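Exo beta-1,2-glucooligosaccharide sophorohydrolase (non-reducing end) (Parabacteroides distasonis ATCC 8503, PDB 5Z06) hydrolyses linear beta-1,2-glucan and beta-1,2-glucooligosaccharides of four or more units, releasing sophorose from the non-reducing end. Local coordinates at residues Tyr519-Asn530 and Glu558-Arg569. Sequence-based numbering, arbitrary orientation.
Sequences YYGENLKVGVSN and ENNQKMAKINQR
Glu-522 OE2 is gripped by two cations from the helix. Lys-565 NZ donates to Glu-522 OE2 at 3.1 Å, from above the carboxylate plane. Arg-569 NH1 makes a salt bridge to Glu-522 OE2 at 3.4 Å, with the carboxylate and guanidinium planes 52° apart. The Glu-522 chain bends at chi2 (-65°), which carries the carboxylate along the helix flank toward Lys-565. Arg-569 NH1 also donates to Tyr-520 O, 2.6 Å away and in the guanidinium plane, so one NH1 ties both the turn and the strand after it to the helix. The Tyr-520 ring lies with one face over the backbone carbon of Arg-569. Lys-562 is extended beyond CG, and its NZ donates to Asn-523 O at 2.6 Å. Further along, Lys-525 NZ forms a salt bridge with Glu-558 OE2 (2.9 Å), on the syn side but tilted out of the carboxylate plane.

Asn-559 binds the backbone of Val-526 twice. Asn-559 ND2 donates to Val-526 O at 2.8 Å in a nearly straight bond (176°), and its OD1 accepts from Val-526 N. With an alanine here, both backbone groups of Val-526 would probably lose their helix partner and this part of the loop would be freer to shift.

Beneath the polar groups, Ile-566 CD1 and Met-563 CG pack on Leu-524 CD1. Met-563 CE lies against the CA of Gly-527, where a side chain would clash. One water donates to both Asn-530 O and Met-563 O.

The Tyr-519 to Glu-522 type I' turn joins strands 518-519 and 522-523 into a short hairpin. This hairpin and the loop after it lie along helix 556-573, within the glycoamylase-like region. Later in this loop, Val-528 packs on helix 495-505.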
# COMPACT_ATOMS: atom_id res chain seq x y z
N TYR A 519 -29.93 5.83 -2.29
CA TYR A 519 -29.19 4.89 -1.44
C TYR A 519 -29.01 5.59 -0.12
O TYR A 519 -28.49 6.71 -0.08
CB TYR A 519 -27.82 4.57 -2.03
CG TYR A 519 -27.90 4.15 -3.46
CD1 TYR A 519 -28.21 2.83 -3.80
CD2 TYR A 519 -27.71 5.07 -4.47
CE1 TYR A 519 -28.29 2.45 -5.13
CE2 TYR A 519 -27.79 4.70 -5.80
CZ TYR A 519 -28.08 3.40 -6.12
OH TYR A 519 -28.15 3.10 -7.44
N TYR A 520 -29.45 4.94 0.95
CA TYR A 520 -29.29 5.48 2.29
C TYR A 520 -29.80 6.91 2.30
O TYR A 520 -29.19 7.82 2.89
CB TYR A 520 -27.82 5.37 2.73
CG TYR A 520 -27.33 3.97 2.48
CD1 TYR A 520 -27.67 2.94 3.34
CD2 TYR A 520 -26.60 3.66 1.35
CE1 TYR A 520 -27.30 1.64 3.10
CE2 TYR A 520 -26.20 2.35 1.11
CZ TYR A 520 -26.57 1.35 1.99
OH TYR A 520 -26.20 0.04 1.78
N GLY A 521 -30.93 7.11 1.61
CA GLY A 521 -31.61 8.40 1.60
C GLY A 521 -31.01 9.49 0.74
O GLY A 521 -31.58 10.58 0.68
N GLU A 522 -29.88 9.19 0.09
CA GLU A 522 -29.20 10.13 -0.79
C GLU A 522 -29.53 9.76 -2.21
O GLU A 522 -29.20 8.67 -2.67
CB GLU A 522 -27.69 10.06 -0.61
CG GLU A 522 -27.22 10.54 0.75
CD GLU A 522 -27.47 12.01 0.97
OE1 GLU A 522 -27.59 12.76 -0.01
OE2 GLU A 522 -27.56 12.42 2.14
N ASN A 523 -30.17 10.70 -2.91
CA ASN A 523 -30.43 10.53 -4.30
C ASN A 523 -29.21 10.83 -5.14
O ASN A 523 -28.77 11.97 -5.21
CB ASN A 523 -31.55 11.40 -4.79
CG ASN A 523 -31.93 11.01 -6.18
OD1 ASN A 523 -31.37 11.53 -7.13
ND2 ASN A 523 -32.75 9.99 -6.29
N LEU A 524 -28.72 9.81 -5.82
CA LEU A 524 -27.50 9.88 -6.57
C LEU A 524 -27.83 10.22 -8.01
O LEU A 524 -28.36 9.39 -8.73
CB LEU A 524 -26.79 8.52 -6.49
CG LEU A 524 -25.30 8.49 -6.73
CD1 LEU A 524 -24.58 9.43 -5.76
CD2 LEU A 524 -24.79 7.07 -6.61
N LYS A 525 -27.53 11.45 -8.44
CA LYS A 525 -27.80 11.84 -9.82
C LYS A 525 -26.94 11.09 -10.83
O LYS A 525 -27.40 10.71 -11.90
CB LYS A 525 -27.62 13.34 -10.00
CG LYS A 525 -28.72 14.17 -9.34
CD LYS A 525 -28.36 15.65 -9.38
CE LYS A 525 -29.48 16.54 -8.90
NZ LYS A 525 -29.19 17.09 -7.55
N VAL A 526 -25.69 10.87 -10.49
CA VAL A 526 -24.77 10.21 -11.39
C VAL A 526 -24.04 9.13 -10.63
O VAL A 526 -23.76 9.26 -9.43
CB VAL A 526 -23.77 11.24 -11.92
CG1 VAL A 526 -22.56 10.57 -12.58
CG2 VAL A 526 -24.46 12.18 -12.89
N GLY A 527 -23.70 8.07 -11.33
CA GLY A 527 -22.82 7.08 -10.78
C GLY A 527 -23.31 5.69 -11.02
O GLY A 527 -24.51 5.41 -10.93
N VAL A 528 -22.36 4.80 -11.29
CA VAL A 528 -22.65 3.40 -11.44
C VAL A 528 -22.95 2.88 -10.05
O VAL A 528 -22.25 3.23 -9.08
CB VAL A 528 -21.44 2.64 -11.98
CG1 VAL A 528 -21.67 1.13 -11.92
CG2 VAL A 528 -21.15 3.08 -13.41
N SER A 529 -23.97 2.05 -9.96
CA SER A 529 -24.33 1.43 -8.70
C SER A 529 -24.51 2.53 -7.66
O SER A 529 -25.10 3.57 -8.00
CB SER A 529 -23.29 0.37 -8.33
OG SER A 529 -23.77 -0.41 -7.27
N ASN A 530 -24.04 2.34 -6.42
CA ASN A 530 -24.12 3.40 -5.42
C ASN A 530 -22.85 4.23 -5.30
O ASN A 530 -22.67 4.92 -4.30
CB ASN A 530 -24.65 2.88 -4.06
CG ASN A 530 -23.73 1.89 -3.39
OD1 ASN A 530 -22.68 1.52 -3.91
ND2 ASN A 530 -24.13 1.44 -2.21
N GLU A 558 -21.37 17.93 -4.93
CA GLU A 558 -22.65 17.46 -4.42
C GLU A 558 -22.80 15.96 -4.60
O GLU A 558 -23.17 15.25 -3.67
CB GLU A 558 -23.80 18.17 -5.14
CG GLU A 558 -25.20 17.71 -4.75
CD GLU A 558 -26.21 18.02 -5.83
OE1 GLU A 558 -26.76 19.14 -5.81
OE2 GLU A 558 -26.45 17.15 -6.71
N ASN A 559 -22.51 15.50 -5.81
CA ASN A 559 -22.69 14.10 -6.15
C ASN A 559 -21.64 13.18 -5.50
O ASN A 559 -21.97 12.12 -4.99
CB ASN A 559 -22.67 13.91 -7.66
CG ASN A 559 -23.40 12.65 -8.08
OD1 ASN A 559 -24.62 12.54 -7.91
ND2 ASN A 559 -22.66 11.68 -8.59
N ASN A 560 -20.37 13.61 -5.56
CA ASN A 560 -19.27 12.89 -4.92
C ASN A 560 -19.54 12.78 -3.43
O ASN A 560 -19.38 11.71 -2.84
CB ASN A 560 -17.93 13.61 -5.14
CG ASN A 560 -17.44 13.51 -6.56
OD1 ASN A 560 -18.08 12.90 -7.43
ND2 ASN A 560 -16.29 14.13 -6.82
N GLN A 561 -19.95 13.88 -2.82
CA GLN A 561 -20.22 13.90 -1.38
C GLN A 561 -21.28 12.88 -1.02
O GLN A 561 -21.17 12.20 -0.01
CB GLN A 561 -20.62 15.29 -0.92
CG GLN A 561 -20.95 15.41 0.56
CD GLN A 561 -21.44 16.79 0.89
OE1 GLN A 561 -22.42 17.25 0.30
NE2 GLN A 561 -20.79 17.46 1.82
N LYS A 562 -22.31 12.77 -1.86
CA LYS A 562 -23.31 11.75 -1.69
C LYS A 562 -22.72 10.36 -1.71
O LYS A 562 -23.12 9.52 -0.89
CB LYS A 562 -24.37 11.84 -2.78
CG LYS A 562 -25.39 12.90 -2.47
CD LYS A 562 -26.30 13.08 -3.65
CE LYS A 562 -27.26 14.22 -3.43
NZ LYS A 562 -28.05 14.36 -4.68
N MET A 563 -21.79 10.11 -2.63
CA MET A 563 -21.10 8.83 -2.64
C MET A 563 -20.37 8.54 -1.31
O MET A 563 -20.47 7.45 -0.78
CB MET A 563 -20.17 8.73 -3.83
CG MET A 563 -20.94 8.71 -5.14
SD MET A 563 -19.83 8.66 -6.55
CE MET A 563 -21.00 8.53 -7.88
N ALA A 564 -19.67 9.53 -0.78
CA ALA A 564 -19.00 9.36 0.49
C ALA A 564 -20.00 9.03 1.58
O ALA A 564 -19.80 8.07 2.33
CB ALA A 564 -18.20 10.60 0.85
N LYS A 565 -21.08 9.80 1.67
CA LYS A 565 -22.09 9.55 2.69
C LYS A 565 -22.75 8.20 2.55
O LYS A 565 -23.07 7.58 3.55
CB LYS A 565 -23.15 10.63 2.63
CG LYS A 565 -22.69 11.95 3.22
CD LYS A 565 -23.64 13.06 2.82
CE LYS A 565 -24.44 13.61 3.97
NZ LYS A 565 -25.57 14.42 3.42
N ILE A 566 -23.00 7.79 1.31
CA ILE A 566 -23.60 6.51 1.00
C ILE A 566 -22.70 5.41 1.51
O ILE A 566 -23.13 4.45 2.11
CB ILE A 566 -23.81 6.35 -0.52
CG1 ILE A 566 -25.08 7.09 -0.99
CG2 ILE A 566 -23.93 4.89 -0.94
CD1 ILE A 566 -25.14 7.39 -2.47
N ASN A 567 -21.42 5.56 1.19
CA ASN A 567 -20.42 4.62 1.61
C ASN A 567 -20.39 4.54 3.15
O ASN A 567 -20.49 3.44 3.72
CB ASN A 567 -19.05 5.00 0.98
CG ASN A 567 -18.03 3.90 1.11
OD1 ASN A 567 -17.79 3.42 2.22
ND2 ASN A 567 -17.39 3.53 -0.01
N GLN A 568 -20.31 5.68 3.82
CA GLN A 568 -20.34 5.67 5.27
C GLN A 568 -21.61 4.99 5.79
O GLN A 568 -21.54 4.22 6.76
CB GLN A 568 -20.25 7.07 5.88
CG GLN A 568 -20.08 7.02 7.39
CD GLN A 568 -20.31 8.34 8.08
OE1 GLN A 568 -21.14 9.12 7.66
NE2 GLN A 568 -19.61 8.57 9.18
N ARG A 569 -22.74 5.28 5.17
CA ARG A 569 -24.01 4.75 5.69
C ARG A 569 -24.16 3.27 5.50
O ARG A 569 -24.76 2.59 6.33
CB ARG A 569 -25.21 5.47 5.12
CG ARG A 569 -25.27 6.86 5.71
CD ARG A 569 -26.16 7.73 4.89
NE ARG A 569 -26.12 9.09 5.40
CZ ARG A 569 -26.97 10.04 5.03
NH1 ARG A 569 -27.95 9.76 4.18
NH2 ARG A 569 -26.85 11.27 5.53
O HOH W 1 -20.73 5.35 -2.43